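Local coordinates for protein angel homolog 2 (Homo sapiens, PDB 6RW0), which hydrolyses 2',3'-cyclic phosphates as a phosphatase of the CCR4 deadenylase family, and probably binds mRNA 3'-untranslated regions, at residues V100-E105 and I189-T194; F52-Y57 and P230-G235; L71-R76 and C355-A360. All blocks are in the same frame, centred on the assembly; numbering follows the deposited sequence. Where two conformers were deposited one is given.

Contact 1. Residues V100-E105 and I189-T194; sequences VLCLQE and ICVANT. With MG (magnesium ion), chain B.
Asn193 sends its carboxamide from strand 189-194 to Gln104 and the backbone of Leu103 on strand 100-104. CG stands anti to the backbone N (chi1 -177°), reaching across, and the two amide ends then take different partners. ND2 donates to Leu103 O at 3.0 Å, arriving from above the carbonyl plane. OD1 accepts Gln104 NE2 at 2.9 Å in a nearly straight bond (168°), the two amide planes turned 80° against each other. An alanine in place of Asn193 would probably leave Leu103 O and Gln104 NE2 without these buried mates, the weak bond from NE2 to Ser56 OG remaining. Cys102 packs tightly beside the amide: its CB lies 3.8 Å from Asn193 CG, and its SG 3.6 Å from Val191 CG1. Val100 and Val191 follow, meeting tip to tip at 4.0 Å through their CG1 atoms. The strands belong to the two facing sheets of the DNase I-like alpha/beta sandwich, and run nearly parallel with axes 7.2 Å apart. Past Gln104 the two strands no longer touch, and the looser end holds the hydrated magnesium ion. The chain turns a corner at Glu105, whose OE2 binds the magnesium ion at 2.3 Å while five waters complete the metal's shell. One of these donates to Glu105 OE1 at 2.8 Å; Ser61 N and Asn58 ND2 also bond the carboxylate, at OE1 and OE2 respectively.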
loop_
_atom_site.group_PDB
_atom_site.type_symbol
_atom_site.label_atom_id
_atom_site.label_comp_id
_atom_site.label_asym_id
_atom_site.label_seq_id
_atom_site.Cartn_x
_atom_site.Cartn_y
_atom_site.Cartn_z
ATOM N N VAL A 100 11.559 0.078 -8.490
ATOM C CA VAL A 100 10.449 0.952 -8.128
ATOM C C VAL A 100 10.292 0.875 -6.621
ATOM O O VAL A 100 10.291 -0.228 -6.057
ATOM C CB VAL A 100 9.134 0.511 -8.800
ATOM C CG1 VAL A 100 7.979 1.414 -8.379
ATOM C CG2 VAL A 100 9.261 0.511 -10.309
ATOM N N LEU A 101 10.159 2.035 -5.972
ATOM C CA LEU A 101 9.888 2.111 -4.545
ATOM C C LEU A 101 8.540 2.773 -4.320
ATOM O O LEU A 101 8.277 3.863 -4.842
ATOM C CB LEU A 101 10.912 2.960 -3.795
ATOM C CG LEU A 101 12.367 2.659 -4.066
ATOM C CD1 LEU A 101 13.179 3.724 -3.316
ATOM C CD2 LEU A 101 12.740 1.270 -3.649
ATOM N N CYS A 102 7.693 2.119 -3.542
ATOM C CA CYS A 102 6.421 2.673 -3.101
ATOM C C CYS A 102 6.538 2.797 -1.594
ATOM O O CYS A 102 6.522 1.786 -0.886
ATOM C CB CYS A 102 5.262 1.768 -3.489
ATOM S SG CYS A 102 4.914 1.890 -5.274
ATOM N N LEU A 103 6.688 4.024 -1.108
ATOM C CA LEU A 103 6.911 4.274 0.305
ATOM C C LEU A 103 5.693 4.941 0.923
ATOM O O LEU A 103 5.016 5.754 0.287
ATOM C CB LEU A 103 8.146 5.159 0.498
ATOM C CG LEU A 103 9.441 4.701 -0.191
ATOM C CD1 LEU A 103 10.556 5.715 0.014
ATOM C CD2 LEU A 103 9.847 3.328 0.313
ATOM N N GLN A 104 5.426 4.598 2.179
ATOM C CA GLN A 104 4.413 5.267 2.973
ATOM C C GLN A 104 5.038 5.823 4.246
ATOM O O GLN A 104 6.122 5.412 4.663
ATOM C CB GLN A 104 3.228 4.337 3.295
ATOM C CG GLN A 104 2.667 3.586 2.070
ATOM C CD GLN A 104 3.421 2.315 1.763
ATOM O OE1 GLN A 104 3.911 1.630 2.664
ATOM N NE2 GLN A 104 3.528 1.991 0.486
ATOM N N GLU A 105 4.318 6.763 4.865
ATOM C CA GLU A 105 4.764 7.457 6.078
ATOM C C GLU A 105 6.080 8.198 5.856
ATOM O O GLU A 105 6.948 8.245 6.730
ATOM C CB GLU A 105 4.784 6.547 7.301
ATOM C CG GLU A 105 3.373 6.177 7.685
ATOM C CD GLU A 105 3.217 5.712 9.110
ATOM O OE1 GLU A 105 4.006 6.141 9.994
ATOM O OE2 GLU A 105 2.281 4.913 9.344
ATOM N N ILE A 189 3.503 0.970 -17.781
ATOM C CA ILE A 189 3.151 0.327 -16.521
ATOM C C ILE A 189 2.596 1.388 -15.582
ATOM O O ILE A 189 3.176 2.469 -15.438
ATOM C CB ILE A 189 4.359 -0.381 -15.887
ATOM C CG1 ILE A 189 4.868 -1.449 -16.854
ATOM C CG2 ILE A 189 3.986 -0.991 -14.540
ATOM C CD1 ILE A 189 6.138 -2.094 -16.421
ATOM N N CYS A 190 1.478 1.075 -14.946
ATOM C CA CYS A 190 0.826 1.974 -14.015
ATOM C C CYS A 190 1.169 1.516 -12.607
ATOM O O CYS A 190 0.871 0.377 -12.240
ATOM C CB CYS A 190 -0.681 1.911 -14.236
ATOM S SG CYS A 190 -1.616 2.932 -13.107
ATOM N N VAL A 191 1.789 2.393 -11.822
ATOM C CA VAL A 191 2.171 2.084 -10.449
ATOM C C VAL A 191 1.369 2.976 -9.517
ATOM O O VAL A 191 1.395 4.209 -9.648
ATOM C CB VAL A 191 3.676 2.290 -10.214
ATOM C CG1 VAL A 191 4.043 1.973 -8.769
ATOM C CG2 VAL A 191 4.491 1.447 -11.172
ATOM N N ALA A 192 0.669 2.358 -8.574
ATOM C CA ALA A 192 -0.167 3.065 -7.622
ATOM C C ALA A 192 0.310 2.770 -6.212
ATOM O O ALA A 192 0.848 1.694 -5.935
ATOM C CB ALA A 192 -1.622 2.653 -7.774
ATOM N N ASN A 193 0.123 3.749 -5.324
ATOM C CA ASN A 193 0.541 3.654 -3.933
ATOM C C ASN A 193 -0.457 4.420 -3.080
ATOM O O ASN A 193 -0.936 5.486 -3.480
ATOM C CB ASN A 193 1.952 4.251 -3.827
ATOM C CG ASN A 193 2.557 4.147 -2.433
ATOM O OD1 ASN A 193 2.123 3.361 -1.601
ATOM N ND2 ASN A 193 3.602 4.932 -2.196
ATOM N N THR A 194 -0.778 3.872 -1.910
ATOM C CA THR A 194 -1.666 4.568 -0.993
ATOM C C THR A 194 -1.392 4.127 0.432
ATOM O O THR A 194 -0.697 3.140 0.686
ATOM C CB THR A 194 -3.140 4.345 -1.367
ATOM O OG1 THR A 194 -3.976 5.265 -0.653
ATOM C CG2 THR A 194 -3.618 2.935 -1.014
HETATM MG MG MG B . 2.012 3.573 11.176
HETATM O O HOH W 1 2.560 5.416 12.238
HETATM O O HOH W 2 2.227 2.204 12.978
HETATM O O HOH W 3 -0.335 3.788 12.172
HETATM O O HOH W 4 4.220 2.949 10.450
HETATM O O HOH W 5 1.108 1.581 10.596
#

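Contact 2. Residues F52-Y57 and P230-G235; sequences FSVMSY and PIVMCG
Val54, Ser56 and Phe52 face Val232 and Cys234 across the interior of the DNase I-like sandwich, one strand from each of its two sheets. The axes of strands 52-57 and 231-235 pass 6.8 Å apart at 26°, and no hydrogen bond joins them; the contact is made mainly by side chains. Cys234 meets both Ser56 and Val54. Cys234 CB lies 3.5 Å from Ser56 OG and also touches Ser56 CB. From there SG stands beside the backbone N, anti to the carbonyl carbon (chi1 -62°), which sets Cys234 SG 3.6 Å from Val54 CG1 and 4.1 Å from Ser56 CB. The thiol thus wedges between two neighbouring inward side chains of the opposing strand, and Cys102 and Ile366 pack against Cys234 as well. Further along, Val54 and Val232 slide past each other in opposite directions, with their CG1 atoms 4.2 Å apart. Phe52 offers the edge of its ring there: Phe52 CE2 sits 4.3 Å from Val232 CG2, which lies near the ring plane. At the other end the polar group is Ser56 OG, which has a weak hydrogen bond with Gln104 NE2. Gly235 follows Cys234 with backbone angles at which a CB would jam against the carbonyl O of Cys234, which by itself calls for glycine. Gly235 N comes 3.6 Å from Ser56 OG.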
loop_
_atom_site.group_PDB
_atom_site.type_symbol
_atom_site.label_atom_id
_atom_site.label_comp_id
_atom_site.label_asym_id
_atom_site.label_seq_id
_atom_site.Cartn_x
_atom_site.Cartn_y
_atom_site.Cartn_z
ATOM N N PHE A 52 11.432 -6.175 -13.808
ATOM C CA PHE A 52 11.587 -5.045 -12.876
ATOM C C PHE A 52 11.117 -5.494 -11.506
ATOM O O PHE A 52 10.259 -6.324 -11.402
ATOM C CB PHE A 52 10.827 -3.807 -13.358
ATOM C CG PHE A 52 9.334 -3.958 -13.375
ATOM C CD1 PHE A 52 8.695 -4.659 -14.374
ATOM C CD2 PHE A 52 8.570 -3.410 -12.368
ATOM C CE1 PHE A 52 7.322 -4.795 -14.376
ATOM C CE2 PHE A 52 7.198 -3.548 -12.374
ATOM C CZ PHE A 52 6.576 -4.237 -13.376
ATOM N N SER A 53 11.709 -4.891 -10.501
ATOM C CA SER A 53 11.376 -5.161 -9.114
ATOM C C SER A 53 10.691 -3.965 -8.466
ATOM O O SER A 53 10.901 -2.810 -8.860
ATOM C CB SER A 53 12.630 -5.528 -8.316
ATOM O OG SER A 53 13.599 -4.493 -8.401
ATOM N N VAL A 54 9.859 -4.268 -7.469
ATOM C CA VAL A 54 9.046 -3.292 -6.755
ATOM C C VAL A 54 9.153 -3.559 -5.264
ATOM O O VAL A 54 8.936 -4.693 -4.815
ATOM C CB VAL A 54 7.560 -3.361 -7.164
ATOM C CG1 VAL A 54 6.736 -2.324 -6.373
ATOM C CG2 VAL A 54 7.377 -3.167 -8.642
ATOM N N MET A 55 9.429 -2.508 -4.521
ATOM C CA MET A 55 9.483 -2.554 -3.053
ATOM C C MET A 55 8.354 -1.679 -2.495
ATOM O O MET A 55 8.228 -0.569 -2.976
ATOM C CB MET A 55 10.812 -2.015 -2.541
ATOM C CG MET A 55 10.834 -1.905 -1.042
ATOM S SD MET A 55 12.379 -1.223 -0.430
ATOM C CE MET A 55 13.370 -2.703 -0.405
ATOM N N SER A 56 7.554 -2.180 -1.558
ATOM C CA SER A 56 6.506 -1.405 -0.855
ATOM C C SER A 56 6.946 -1.336 0.606
ATOM O O SER A 56 7.165 -2.381 1.168
ATOM C CB SER A 56 5.149 -2.011 -1.001
ATOM O OG SER A 56 4.181 -1.172 -0.416
ATOM N N TYR A 57 7.100 -0.155 1.177
ATOM C CA TYR A 57 7.631 -0.045 2.547
ATOM C C TYR A 57 6.988 1.130 3.287
ATOM O O TYR A 57 7.183 2.243 2.856
ATOM C CB TYR A 57 9.146 0.151 2.458
ATOM C CG TYR A 57 9.950 -0.101 3.708
ATOM C CD1 TYR A 57 9.377 -0.619 4.850
ATOM C CD2 TYR A 57 11.304 0.133 3.705
ATOM C CE1 TYR A 57 10.138 -0.870 5.977
ATOM C CE2 TYR A 57 12.078 -0.116 4.819
ATOM C CZ TYR A 57 11.490 -0.608 5.961
ATOM O OH TYR A 57 12.239 -0.858 7.068
ATOM N N PRO A 230 -0.428 -2.910 -17.727
ATOM C CA PRO A 230 -0.112 -3.600 -16.469
ATOM C C PRO A 230 -0.142 -2.637 -15.295
ATOM O O PRO A 230 0.313 -1.497 -15.401
ATOM C CB PRO A 230 1.303 -4.145 -16.704
ATOM C CG PRO A 230 1.395 -4.320 -18.191
ATOM C CD PRO A 230 0.602 -3.141 -18.755
ATOM N N ILE A 231 -0.677 -3.120 -14.170
ATOM C CA ILE A 231 -0.839 -2.353 -12.939
ATOM C C ILE A 231 -0.086 -3.047 -11.816
ATOM O O ILE A 231 -0.187 -4.266 -11.649
ATOM C CB ILE A 231 -2.327 -2.245 -12.556
ATOM C CG1 ILE A 231 -3.066 -1.423 -13.608
ATOM C CG2 ILE A 231 -2.517 -1.644 -11.171
ATOM C CD1 ILE A 231 -4.520 -1.759 -13.701
ATOM N N VAL A 232 0.645 -2.261 -11.038
ATOM C CA VAL A 232 1.161 -2.677 -9.741
ATOM C C VAL A 232 0.613 -1.685 -8.727
ATOM O O VAL A 232 0.847 -0.477 -8.854
ATOM C CB VAL A 232 2.697 -2.711 -9.711
ATOM C CG1 VAL A 232 3.158 -3.188 -8.340
ATOM C CG2 VAL A 232 3.232 -3.625 -10.788
ATOM N N MET A 233 -0.151 -2.185 -7.754
ATOM C CA MET A 233 -0.814 -1.361 -6.746
ATOM C C MET A 233 -0.291 -1.775 -5.378
ATOM O O MET A 233 -0.563 -2.891 -4.916
ATOM C CB MET A 233 -2.335 -1.486 -6.824
ATOM C CG MET A 233 -3.056 -0.669 -5.757
ATOM S SD MET A 233 -4.854 -0.711 -5.877
ATOM C CE MET A 233 -5.221 -2.353 -5.259
ATOM N N CYS A 234 0.473 -0.883 -4.756
ATOM C CA CYS A 234 1.113 -1.129 -3.476
ATOM C C CYS A 234 0.475 -0.294 -2.384
ATOM O O CYS A 234 -0.145 0.741 -2.638
ATOM C CB CYS A 234 2.578 -0.702 -3.520
ATOM S SG CYS A 234 3.583 -1.579 -4.712
ATOM N N GLY A 235 0.691 -0.707 -1.153
ATOM C CA GLY A 235 0.461 0.224 -0.067
ATOM C C GLY A 235 0.130 -0.453 1.242
ATOM O O GLY A 235 0.137 -1.678 1.381
#

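Contact 3. Residues L71-R76 and C355-A360; sequences LYRHCR and CHSRSA
A tight hairpin between strands 354-356 and 359-369 meets the loop that links helices 62-67 and 82-96, beside the magnesium site; the side chain of Tyr72 is about 5 Å from the ion. Leu71, just before a type I turn from Tyr72 to Cys75, and His74 within it, grip the hairpin tip. Ser357 N donates to Leu71 O at 3.0 Å (160°). His74 ND1 and Ser357 OG are hydrogen-bonded at 2.8 Å, the hydroxyl lying at the ring edge near its plane. NE2 of the same ring bonds to Leu409 O, and Trp404 meets it edge-to-face. Leu71 covers His356: CD1 makes a CH-pi contact over one face, 4.2 Å from the ring centroid, while CD2 packs 3.7 Å from Arg358 CD. Tyr72 CE1 reaches His356 CB at 4.0 Å, and Tyr72 OH bonds Asp417 OD2. The His356 ring is further fixed by Arg358 N, which donates to ND1 at 3.1 Å, in the ring plane. Taking that N-H uses the ND1 lone pair, so ND1 probably carries no hydrogen, and the bond is likely to hinder the imidazole from turning, with Leu71 CD1 over one face.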
loop_
_atom_site.group_PDB
_atom_site.type_symbol
_atom_site.label_atom_id
_atom_site.label_comp_id
_atom_site.label_asym_id
_atom_site.label_seq_id
_atom_site.Cartn_x
_atom_site.Cartn_y
_atom_site.Cartn_z
ATOM N N LEU A 71 2.779 2.712 21.511
ATOM C CA LEU A 71 2.912 1.553 20.639
ATOM C C LEU A 71 4.330 1.010 20.623
ATOM O O LEU A 71 4.537 -0.123 20.169
ATOM C CB LEU A 71 2.552 1.933 19.204
ATOM C CG LEU A 71 1.128 2.438 19.004
ATOM C CD1 LEU A 71 0.901 2.841 17.554
ATOM C CD2 LEU A 71 0.090 1.418 19.434
ATOM N N TYR A 72 5.302 1.799 21.099
ATOM C CA TYR A 72 6.730 1.499 20.961
ATOM C C TYR A 72 7.418 1.339 22.308
ATOM O O TYR A 72 8.653 1.412 22.383
ATOM C CB TYR A 72 7.417 2.549 20.074
ATOM C CG TYR A 72 6.643 2.715 18.795
ATOM C CD1 TYR A 72 6.566 1.672 17.867
ATOM C CD2 TYR A 72 5.912 3.863 18.543
ATOM C CE1 TYR A 72 5.815 1.789 16.721
ATOM C CE2 TYR A 72 5.166 3.992 17.407
ATOM C CZ TYR A 72 5.110 2.959 16.492
ATOM O OH TYR A 72 4.337 3.117 15.372
ATOM N N ARG A 73 6.580 1.082 23.284
ATOM C CA ARG A 73 7.177 0.889 24.699
ATOM C C ARG A 73 8.190 -0.286 24.803
ATOM O O ARG A 73 9.172 -0.346 25.615
ATOM C CB ARG A 73 6.050 0.545 25.676
ATOM C CG ARG A 73 5.232 1.690 26.216
ATOM C CD ARG A 73 4.126 1.158 27.164
ATOM N NE ARG A 73 3.431 -0.003 26.598
ATOM C CZ ARG A 73 3.244 -1.168 27.220
ATOM N NH1 ARG A 73 3.670 -1.355 28.464
ATOM N NH2 ARG A 73 2.611 -2.150 26.590
ATOM N N HIS A 74 8.015 -1.250 23.881
ATOM C CA HIS A 74 8.859 -2.435 23.889
ATOM C C HIS A 74 10.247 -2.181 23.321
ATOM O O HIS A 74 11.121 -3.037 23.477
ATOM C CB HIS A 74 8.172 -3.529 23.069
ATOM C CG HIS A 74 7.920 -3.140 21.644
ATOM N ND1 HIS A 74 6.894 -2.300 21.267
ATOM C CD2 HIS A 74 8.571 -3.473 20.505
ATOM C CE1 HIS A 74 6.922 -2.136 19.957
ATOM N NE2 HIS A 74 7.931 -2.838 19.470
ATOM N N CYS A 75 10.469 -1.035 22.686
ATOM C CA CYS A 75 11.711 -0.754 21.981
ATOM C C CYS A 75 12.745 -0.137 22.909
ATOM O O CYS A 75 12.416 0.686 23.765
ATOM C CB CYS A 75 11.422 0.256 20.874
ATOM S SG CYS A 75 10.100 -0.211 19.785
ATOM N N ARG A 76 14.005 -0.523 22.725
ATOM C CA ARG A 76 15.080 0.185 23.406
ATOM C C ARG A 76 15.087 1.634 22.939
ATOM O O ARG A 76 14.970 1.913 21.743
ATOM C CB ARG A 76 16.416 -0.496 23.127
ATOM C CG ARG A 76 16.515 -1.839 23.847
ATOM C CD ARG A 76 17.875 -2.532 23.646
ATOM N NE ARG A 76 18.932 -1.554 23.854
ATOM C CZ ARG A 76 19.672 -1.023 22.888
ATOM N NH1 ARG A 76 19.535 -1.410 21.625
ATOM N NH2 ARG A 76 20.575 -0.108 23.198
ATOM N N CYS A 355 4.433 -5.108 13.342
ATOM C CA CYS A 355 4.502 -5.771 14.654
ATOM C C CYS A 355 4.948 -4.789 15.740
ATOM O O CYS A 355 6.143 -4.669 16.024
ATOM C CB CYS A 355 5.423 -6.977 14.653
ATOM S SG CYS A 355 5.484 -7.901 16.245
ATOM N N HIS A 356 3.979 -4.164 16.402
ATOM C CA HIS A 356 4.291 -3.300 17.535
ATOM C C HIS A 356 3.527 -3.747 18.775
ATOM O O HIS A 356 2.986 -4.857 18.798
ATOM C CB HIS A 356 4.095 -1.818 17.193
ATOM C CG HIS A 356 2.714 -1.448 16.757
ATOM N ND1 HIS A 356 1.586 -1.781 17.473
ATOM C CD2 HIS A 356 2.286 -0.720 15.696
ATOM C CE1 HIS A 356 0.518 -1.291 16.864
ATOM N NE2 HIS A 356 0.918 -0.644 15.783
ATOM N N SER A 357 3.488 -2.926 19.811
ATOM C CA SER A 357 2.935 -3.320 21.127
ATOM C C SER A 357 1.461 -3.715 21.022
ATOM O O SER A 357 1.035 -4.470 21.852
ATOM C CB SER A 357 3.137 -2.242 22.155
ATOM O OG SER A 357 4.482 -2.207 22.607
ATOM N N ARG A 358 0.694 -3.173 20.079
ATOM C CA ARG A 358 -0.753 -3.474 20.033
ATOM C C ARG A 358 -1.184 -4.230 18.776
ATOM O O ARG A 358 -2.354 -4.536 18.696
ATOM C CB ARG A 358 -1.519 -2.157 20.175
ATOM C CG ARG A 358 -1.297 -1.483 21.519
ATOM C CD ARG A 358 -2.193 -0.280 21.758
ATOM N NE ARG A 358 -3.601 -0.625 21.811
ATOM C CZ ARG A 358 -4.251 -0.954 22.915
ATOM N NH1 ARG A 358 -3.618 -1.027 24.071
ATOM N NH2 ARG A 358 -5.539 -1.216 22.853
ATOM N N SER A 359 -0.307 -4.523 17.827
ATOM C CA SER A 359 -0.742 -5.158 16.563
ATOM C C SER A 359 0.364 -5.981 15.899
ATOM O O SER A 359 1.457 -5.496 15.817
ATOM C CB SER A 359 -1.218 -4.058 15.619
ATOM O OG SER A 359 -1.839 -4.584 14.481
ATOM N N ALA A 360 0.029 -7.166 15.401
ATOM C CA ALA A 360 0.920 -7.947 14.533
ATOM C C ALA A 360 0.060 -8.650 13.483
ATOM O O ALA A 360 -0.547 -9.692 13.758
ATOM C CB ALA A 360 1.747 -8.952 15.325
#

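In the fold
From the N terminus the chain first lays down 52-57, then the loop 71-76, then 100-105, opening contacts 2, 3 and 1 in that order. The loop of contact 1 closes first, at 189-194; contact 2 follows at 230-235 and contact 3 at 355-360. Contact 1 therefore lies within both of the other loops, whereas contacts 2 and 3 cross. Contacts 1 and 2, with centres 6 Å apart, both pin the two central sheets together: 52-57 neighbours 100-105 in one, with Cys102 N near Met55 O, and 189-194 neighbours 230-235 in the other. Contact 3, its centre about 26 and 27 Å from those of contacts 1 and 2, joins the second sheet's hairpin to a loop near the magnesium.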